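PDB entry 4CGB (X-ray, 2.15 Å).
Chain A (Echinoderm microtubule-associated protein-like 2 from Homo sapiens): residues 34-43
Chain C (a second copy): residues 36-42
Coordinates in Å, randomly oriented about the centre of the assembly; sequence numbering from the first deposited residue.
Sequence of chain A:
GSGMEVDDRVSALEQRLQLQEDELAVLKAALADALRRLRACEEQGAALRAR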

# COMPACT_ATOMS: atom_id res chain seq x y z
N ALA A 34 1.30 1.14 -12.91
CA ALA A 34 0.08 1.88 -13.22
C ALA A 34 0.39 3.36 -13.49
O ALA A 34 -0.10 3.93 -14.47
CB ALA A 34 -0.95 1.72 -12.10
N LEU A 35 1.20 3.97 -12.63
CA LEU A 35 1.60 5.37 -12.80
C LEU A 35 2.38 5.60 -14.10
O LEU A 35 2.16 6.59 -14.80
CB LEU A 35 2.40 5.85 -11.60
CG LEU A 35 1.56 6.00 -10.33
CD1 LEU A 35 2.42 6.29 -9.11
CD2 LEU A 35 0.53 7.10 -10.54
N ARG A 36 3.30 4.68 -14.41
CA ARG A 36 4.04 4.73 -15.67
C ARG A 36 3.06 4.74 -16.85
O ARG A 36 3.14 5.60 -17.73
CB ARG A 36 4.99 3.53 -15.75
CG ARG A 36 5.69 3.33 -17.08
CD ARG A 36 6.39 1.97 -17.08
NE ARG A 36 6.94 1.58 -18.38
CZ ARG A 36 6.31 0.81 -19.26
NH1 ARG A 36 5.08 0.36 -19.00
NH2 ARG A 36 6.89 0.49 -20.42
N ARG A 37 2.13 3.79 -16.85
CA ARG A 37 1.10 3.72 -17.89
C ARG A 37 0.11 4.89 -17.86
O ARG A 37 -0.46 5.25 -18.89
CB ARG A 37 0.37 2.38 -17.82
CG ARG A 37 1.19 1.21 -18.34
CD ARG A 37 0.79 -0.09 -17.68
NE ARG A 37 -0.59 -0.45 -17.98
CZ ARG A 37 -1.30 -1.35 -17.30
NH1 ARG A 37 -0.77 -1.99 -16.26
NH2 ARG A 37 -2.55 -1.61 -17.65
N LEU A 38 -0.08 5.48 -16.68
CA LEU A 38 -0.96 6.64 -16.52
C LEU A 38 -0.35 7.87 -17.20
O LEU A 38 -1.03 8.56 -17.98
CB LEU A 38 -1.19 6.94 -15.04
CG LEU A 38 -2.55 7.46 -14.56
CD1 LEU A 38 -2.38 8.27 -13.27
CD2 LEU A 38 -3.30 8.25 -15.62
N ARG A 39 0.92 8.15 -16.89
CA ARG A 39 1.67 9.21 -17.55
C ARG A 39 1.63 9.07 -19.06
O ARG A 39 1.42 10.05 -19.77
CB ARG A 39 3.13 9.19 -17.10
CG ARG A 39 3.34 9.56 -15.66
CD ARG A 39 4.82 9.52 -15.30
NE ARG A 39 4.97 9.31 -13.86
CZ ARG A 39 5.34 8.16 -13.31
NH1 ARG A 39 5.62 7.11 -14.07
NH2 ARG A 39 5.44 8.06 -11.99
N ALA A 40 1.84 7.86 -19.55
CA ALA A 40 1.85 7.61 -20.99
C ALA A 40 0.51 8.00 -21.63
O ALA A 40 0.50 8.59 -22.71
CB ALA A 40 2.20 6.17 -21.30
N CYS A 41 -0.59 7.69 -20.96
CA CYS A 41 -1.92 8.03 -21.48
C CYS A 41 -2.15 9.53 -21.46
O CYS A 41 -2.79 10.08 -22.36
CB CYS A 41 -3.02 7.31 -20.69
SG CYS A 41 -3.04 5.53 -20.93
N GLU A 42 -1.65 10.19 -20.42
CA GLU A 42 -1.77 11.63 -20.33
C GLU A 42 -0.97 12.30 -21.44
O GLU A 42 -1.45 13.21 -22.11
CB GLU A 42 -1.30 12.11 -18.96
CG GLU A 42 -2.13 11.55 -17.81
CD GLU A 42 -1.55 11.87 -16.44
OE1 GLU A 42 -0.31 11.90 -16.31
OE2 GLU A 42 -2.35 12.07 -15.50
N GLU A 43 0.26 11.82 -21.65
CA GLU A 43 1.15 12.40 -22.65
C GLU A 43 0.71 12.15 -24.09
O GLU A 43 1.02 12.94 -24.98
CB GLU A 43 2.58 11.90 -22.44
CG GLU A 43 3.22 12.33 -21.12
CD GLU A 43 4.47 11.53 -20.79
OE1 GLU A 43 4.97 10.81 -21.68
OE2 GLU A 43 4.95 11.62 -19.64
N ARG C 36 -7.60 10.03 -8.97
CA ARG C 36 -8.16 11.31 -9.40
C ARG C 36 -7.81 11.59 -10.84
O ARG C 36 -8.65 12.01 -11.63
CB ARG C 36 -7.68 12.45 -8.50
CG ARG C 36 -8.40 12.50 -7.18
CD ARG C 36 -8.08 13.77 -6.43
NE ARG C 36 -6.73 13.76 -5.90
CZ ARG C 36 -6.43 13.44 -4.65
NH1 ARG C 36 -7.39 13.10 -3.80
NH2 ARG C 36 -5.16 13.46 -4.23
N ARG C 37 -6.56 11.34 -11.20
CA ARG C 37 -6.13 11.46 -12.58
C ARG C 37 -6.87 10.48 -13.49
O ARG C 37 -7.26 10.85 -14.60
CB ARG C 37 -4.62 11.28 -12.68
CG ARG C 37 -3.88 12.42 -12.01
CD ARG C 37 -2.50 12.01 -11.56
NE ARG C 37 -1.64 11.71 -12.69
CZ ARG C 37 -0.37 11.33 -12.56
NH1 ARG C 37 0.16 11.21 -11.35
NH2 ARG C 37 0.36 11.08 -13.64
N LEU C 38 -7.09 9.25 -13.03
CA LEU C 38 -7.83 8.27 -13.83
C LEU C 38 -9.31 8.67 -14.00
O LEU C 38 -9.87 8.52 -15.09
CB LEU C 38 -7.73 6.87 -13.23
CG LEU C 38 -6.38 6.16 -13.38
CD1 LEU C 38 -6.30 4.96 -12.43
CD2 LEU C 38 -6.15 5.73 -14.82
N ARG C 39 -9.91 9.17 -12.92
CA ARG C 39 -11.30 9.63 -12.95
C ARG C 39 -11.45 10.90 -13.81
O ARG C 39 -12.55 11.23 -14.24
CB ARG C 39 -11.82 9.88 -11.53
N ALA C 40 -10.34 11.58 -14.04
CA ALA C 40 -10.31 12.77 -14.89
C ALA C 40 -9.84 12.43 -16.30
O ALA C 40 -9.68 13.31 -17.14
CB ALA C 40 -9.42 13.84 -14.27
N CYS C 41 -9.60 11.15 -16.54
CA CYS C 41 -9.33 10.66 -17.88
C CYS C 41 -10.55 9.90 -18.36
O CYS C 41 -10.85 9.86 -19.55
CB CYS C 41 -8.10 9.75 -17.92
SG CYS C 41 -6.52 10.64 -17.92
N GLU C 42 -11.28 9.29 -17.42
CA GLU C 42 -12.57 8.70 -17.78
C GLU C 42 -13.49 9.73 -18.32
O GLU C 42 -14.09 9.51 -19.35
CB GLU C 42 -13.33 8.18 -16.56
O HOH W 1 -5.03 12.93 -15.57

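Helices that pack side by side often place a long charged residue at the margin of their apolar seam, where its aliphatic part can lie against hydrocarbon while its charged end pairs across the interface. The human Echinoderm microtubule-associated protein-like 2 offers a compact example in two copies of one helical segment. Their axes approach to 11.1 Å and run in broadly the same direction, inclined by 36°, and the two segments bury 317 Å² between them.

Arg C37 dominates the contact. Its CA-to-CB bond points toward chain A, and its side chain sits as a knob among Leu A35, Leu A38, Arg A39 and Glu A42, residues spaced by three and four positions and so gathered on one side of the helix. The chain leaves the backbone with chi1 m and chi2 t, turns at chi3 to p (67°), and finishes with chi4 at 179°. This conformation presents NE and NH2 together to one carboxylate. Arg C37 NE donates to Glu A42 OE2 and Arg C37 NH2 to Glu A42 OE1, both at 2.9 Å, with N-H...O angles of 167° and 157°. The result is a two-pronged salt bridge, in which two nearly straight hydrogen bonds fix the orientation of the guanidinium as well as its position.

Glu A42 meets it in a largely extended form: chi1 m and chi2 t carry the carboxylate out from the helix, and chi3 of -35° sets its final twist. The acid lies at the edge of the guanidinium, near its plane, where the N-H bonds point. The face has a different use. Leu A38 CD1 lies over it, 3.6 Å from Arg C37 NE, a position suited to a methyl group because the flat face offers no hydrogen to donate. A water adds a further link, donating to Glu A42 OE2 at 2.8 Å and to Arg C37 O at 3.2 Å.

Beside this polar cluster runs the apolar contact. Leu A38, buried and directed toward chain C, has an off-well chi1 of -144° with chi2 t; in this conformation CD1 reaches the guanidinium while Leu A38 CD2 lies 3.9 Å from Leu C38 CD2. Leu C38 leaves its backbone sideways, yet its m,t rotamer brings its end nearer to the partner helix. Leucine suits both places, being branched, flexible and without polar groups to satisfy. Farther along, Cys C41, poorly ordered, makes a looser contact, its SG 4.5 Å from Glu A42 CG.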